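Local coordinates for Ras-associated and pleckstrin homology domains-containing protein 1 (Homo sapiens, PDB 4GN1) that mediates localized membrane signals, is implicated in regulating lamellipodial dynamics and targets EVL and VASP to the leading edge, represented here by its Ras-associating and pleckstrin homology domains, at residues Ser39-Gly42 with Asp46-Leu49; Phe62-Asn67 with Ile89-Leu94. All coordinates share one frame; numbering follows the deposited sequence.

Contact 1: residues Ser39-Gly42 with Asp46-Leu49; sequences SHCG and DWSL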
# COMPACT_ATOMS: atom_id res chain seq x y z
N SER A 39 -18.11 -2.09 17.82
CA SER A 39 -17.43 -3.30 18.27
C SER A 39 -16.85 -3.21 19.67
O SER A 39 -16.59 -4.25 20.30
CB SER A 39 -16.38 -3.75 17.26
OG SER A 39 -15.38 -2.77 17.07
N HIS A 40 -16.67 -1.98 20.14
CA HIS A 40 -16.12 -1.64 21.46
C HIS A 40 -14.67 -2.07 21.61
O HIS A 40 -14.22 -2.42 22.71
CB HIS A 40 -16.97 -2.18 22.60
CG HIS A 40 -18.45 -2.04 22.37
ND1 HIS A 40 -19.07 -0.85 22.26
CD2 HIS A 40 -19.46 -3.01 22.28
CE1 HIS A 40 -20.39 -1.04 22.07
NE2 HIS A 40 -20.63 -2.36 22.11
N CYS A 41 -13.95 -2.03 20.50
CA CYS A 41 -12.57 -2.47 20.44
C CYS A 41 -11.61 -1.46 21.04
O CYS A 41 -10.47 -1.79 21.36
CB CYS A 41 -12.19 -2.77 18.98
SG CYS A 41 -12.13 -1.34 17.88
N GLY A 42 -12.07 -0.22 21.18
CA GLY A 42 -11.25 0.88 21.68
C GLY A 42 -10.54 1.58 20.55
O GLY A 42 -10.10 0.94 19.59
N ASP A 46 -4.29 2.65 14.43
CA ASP A 46 -3.89 1.40 13.77
C ASP A 46 -5.01 0.47 13.28
O ASP A 46 -4.73 -0.49 12.52
CB ASP A 46 -2.94 0.60 14.65
CG ASP A 46 -1.56 1.24 14.75
OD1 ASP A 46 -1.03 1.72 13.72
OD2 ASP A 46 -1.01 1.26 15.86
N TRP A 47 -6.24 0.72 13.71
CA TRP A 47 -7.39 0.02 13.15
C TRP A 47 -7.51 0.33 11.69
O TRP A 47 -7.43 1.49 11.29
CB TRP A 47 -8.69 0.32 13.90
CG TRP A 47 -8.65 -0.33 15.26
CD1 TRP A 47 -8.39 0.28 16.48
CD2 TRP A 47 -8.81 -1.75 15.58
NE1 TRP A 47 -8.40 -0.64 17.51
CE2 TRP A 47 -8.65 -1.87 17.04
CE3 TRP A 47 -9.09 -2.89 14.84
CZ2 TRP A 47 -8.75 -3.08 17.70
CZ3 TRP A 47 -9.20 -4.12 15.52
CH2 TRP A 47 -9.03 -4.21 16.92
N SER A 48 -7.65 -0.71 10.89
CA SER A 48 -7.55 -0.57 9.45
C SER A 48 -8.65 -1.33 8.75
O SER A 48 -9.21 -2.29 9.28
CB SER A 48 -6.19 -1.11 8.99
OG SER A 48 -5.12 -0.38 9.58
N LEU A 49 -8.95 -0.90 7.55
CA LEU A 49 -9.85 -1.63 6.70
C LEU A 49 -9.00 -2.12 5.55
O LEU A 49 -8.28 -1.35 4.88
CB LEU A 49 -11.00 -0.76 6.21
CG LEU A 49 -12.23 -1.50 5.68
CD1 LEU A 49 -12.99 -2.31 6.74
CD2 LEU A 49 -13.16 -0.50 5.02
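In the ubiquitin-like Ras-associating domain, the turn that leaves helix 28-39 lays C41 against W47, at the start of strand 47-53, in a cysteine sulfur-aromatic contact. The sulfur sits over one face of the indole: C41 SG is 3.9 Å from the centroid of the W47 five-membered ring and 22° off its normal, displaced toward the rim. Its nearest ring atom is W47 CE2, 3.6 Å from C41 SG. C41 CB stands just beyond the rim of the benzene half, 3.7 Å from W47 CZ2, so of the two only the sulfur lies over the face. With chi1 at 67°, SG stands between the backbone N and the carbonyl carbon, which points it at the ring. H40, just past the helix and with positive phi, turns the chain ahead of this contact. F85 of strand 83-87 stacks with the W47 ring and also touches C41, tying this surface corner to the domain's sheet. One residue past the tryptophan, S48 OG donates a hydrogen bond to D46 O from 56° out of the carbonyl plane. At the pyrrole side of the indole, G42 O approaches obliquely and lies 3.1 Å from W47 NE1.

Contact 2: residues Phe62-Asn67 with Ile89-Leu94; sequences FEDHEN and IEKYAL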
# COMPACT_ATOMS: atom_id res chain seq x y z
N PHE A 62 -6.67 0.13 2.75
CA PHE A 62 -7.19 1.36 2.17
C PHE A 62 -6.56 2.53 2.87
O PHE A 62 -6.29 2.43 4.07
CB PHE A 62 -8.69 1.47 2.42
CG PHE A 62 -9.52 0.54 1.61
CD1 PHE A 62 -9.62 0.70 0.24
CD2 PHE A 62 -10.21 -0.49 2.21
CE1 PHE A 62 -10.40 -0.15 -0.52
CE2 PHE A 62 -11.00 -1.34 1.46
CZ PHE A 62 -11.10 -1.16 0.09
N GLU A 63 -6.34 3.63 2.15
CA GLU A 63 -6.05 4.88 2.84
C GLU A 63 -7.37 5.48 3.34
O GLU A 63 -8.44 5.34 2.71
CB GLU A 63 -5.29 5.88 1.95
CG GLU A 63 -4.13 5.29 1.14
CD GLU A 63 -3.02 4.65 1.98
OE1 GLU A 63 -2.34 3.74 1.42
OE2 GLU A 63 -2.79 5.05 3.16
N ASP A 64 -7.28 6.14 4.49
CA ASP A 64 -8.46 6.57 5.24
C ASP A 64 -9.31 7.64 4.58
O ASP A 64 -10.49 7.81 4.90
CB ASP A 64 -8.02 6.99 6.63
CG ASP A 64 -7.63 5.81 7.47
OD1 ASP A 64 -8.04 4.68 7.11
OD2 ASP A 64 -6.90 6.02 8.48
N HIS A 65 -8.70 8.32 3.63
CA HIS A 65 -9.37 9.36 2.88
C HIS A 65 -10.18 8.85 1.73
O HIS A 65 -10.79 9.64 1.03
CB HIS A 65 -8.34 10.35 2.35
CG HIS A 65 -7.44 9.80 1.25
ND1 HIS A 65 -7.56 10.18 -0.06
CD2 HIS A 65 -6.35 8.96 1.30
CE1 HIS A 65 -6.61 9.60 -0.79
NE2 HIS A 65 -5.88 8.83 0.04
N GLU A 66 -10.16 7.54 1.50
CA GLU A 66 -10.73 7.00 0.28
C GLU A 66 -12.22 6.78 0.46
O GLU A 66 -12.67 6.35 1.55
CB GLU A 66 -10.07 5.66 -0.11
CG GLU A 66 -8.62 5.81 -0.55
CD GLU A 66 -8.08 4.56 -1.19
OE1 GLU A 66 -8.45 4.28 -2.38
OE2 GLU A 66 -7.27 3.87 -0.52
N ASN A 67 -12.97 7.07 -0.60
CA ASN A 67 -14.38 6.78 -0.63
C ASN A 67 -14.53 5.26 -0.74
O ASN A 67 -14.07 4.63 -1.70
CB ASN A 67 -15.02 7.54 -1.80
CG ASN A 67 -16.54 7.48 -1.80
OD1 ASN A 67 -17.13 6.44 -2.09
ND2 ASN A 67 -17.17 8.59 -1.49
N ILE A 89 -0.18 -2.46 11.85
CA ILE A 89 0.88 -1.47 12.19
C ILE A 89 1.48 -0.85 10.94
O ILE A 89 1.83 0.33 10.96
CB ILE A 89 1.97 -2.00 13.16
CG1 ILE A 89 2.84 -3.09 12.51
CG2 ILE A 89 1.31 -2.45 14.47
CD1 ILE A 89 3.91 -3.67 13.42
N GLU A 90 1.52 -1.61 9.85
CA GLU A 90 2.01 -1.10 8.57
C GLU A 90 1.41 0.25 8.17
O GLU A 90 2.07 1.03 7.48
CB GLU A 90 1.75 -2.07 7.42
CG GLU A 90 2.46 -3.40 7.47
CD GLU A 90 1.53 -4.56 7.78
OE1 GLU A 90 1.89 -5.70 7.43
OE2 GLU A 90 0.44 -4.35 8.35
N LYS A 91 0.16 0.54 8.58
CA LYS A 91 -0.54 1.73 8.03
C LYS A 91 0.16 3.05 8.39
O LYS A 91 0.37 3.89 7.52
CB LYS A 91 -2.04 1.78 8.40
CG LYS A 91 -2.77 2.97 7.77
CD LYS A 91 -4.30 2.97 7.95
CE LYS A 91 -4.74 3.19 9.41
NZ LYS A 91 -6.22 3.26 9.55
N TYR A 92 0.49 3.23 9.65
CA TYR A 92 1.17 4.46 10.05
C TYR A 92 2.59 4.28 10.57
O TYR A 92 3.13 5.17 11.23
CB TYR A 92 0.31 5.28 11.02
CG TYR A 92 -0.93 5.80 10.34
CD1 TYR A 92 -0.84 6.58 9.17
CD2 TYR A 92 -2.20 5.51 10.85
CE1 TYR A 92 -1.97 7.05 8.53
CE2 TYR A 92 -3.33 5.99 10.22
CZ TYR A 92 -3.22 6.75 9.07
OH TYR A 92 -4.35 7.19 8.45
N ALA A 93 3.20 3.13 10.27
CA ALA A 93 4.57 2.86 10.72
C ALA A 93 5.43 4.05 10.29
O ALA A 93 5.97 4.77 11.12
CB ALA A 93 5.10 1.55 10.14
N LEU A 94 5.48 4.27 8.98
CA LEU A 94 6.17 5.40 8.37
C LEU A 94 6.07 6.73 9.15
O LEU A 94 7.02 7.51 9.20
CB LEU A 94 5.65 5.57 6.94
CG LEU A 94 5.70 6.95 6.31
CD1 LEU A 94 7.10 7.17 5.78
CD2 LEU A 94 4.68 7.09 5.20
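D64 takes two donors from the other segment on one carboxylate oxygen. K91 NZ meets the syn lone pair of D64 OD2 at 3.0 Å in a salt bridge, and makes a weak bond to D64 OD1 at 3.4 Å. Y92 OH donates a hydrogen bond to the same D64 OD2, 2.8 Å away, but from above the carboxylate plane, 44° out of it. The two donors therefore approach the oxygen from different directions, and the carboxylate stands at 67° to the phenol ring, whose edge it meets. R29 NH2 adds a further salt bridge to D64 OD2, while K91 NZ also reaches W47 O. With a lysine and an arginine both paired to it, this buried acid is probably held in its ionised form.

The lysine chain runs extended from CG anti to the backbone N and then bends at chi3, 68°, which brings its ammonium end to the carboxylate, the two side chains crossing at about a right angle. On the way, K91 CG lies 3.8 Å above the plane of the Y92 ring, over its centre, so the neighbouring donors also pack on each other.

Behind the acid, a type I turn from E63 to E66 carries D64 toward its partners. E66 N to E63 O closes the turn at 3.0 Å, and E63 N donates to the anti lone pair of E66 OE2. E66 pairs with R60, and E63 with R236 on helix 225-240, so this loop of the Ras-associating domain also bonds to a helix of the PH domain.

Y92 is the N-cap residue of helix 93-96, and its ring meets that of Y248 on helix 242-251. D64 packs on V28 and L32 of helix 28-39, so the site joins the loop after strand 58-61 to four helices, 225-240 included.

The centres of the two contacts lie about 13 Å apart, and strand 47-53 connects them. W47 presents its indole to contact 1 and its carbonyl to contact 2: W47 O is 2.8 Å from K91 NZ, a probable hydrogen bond. Two residues on, L49 O takes a probable bond from F62 N, 3.1 Å away, pairing the strand with the start of 62-67, and S48 OG packs on K91 CE in between. Contact 1 is at the surface; contact 2 is buried, its centre about 8 Å from that of the chain. A malonate ion, probably from crystallisation, lies about 4 Å from the F62 side chain.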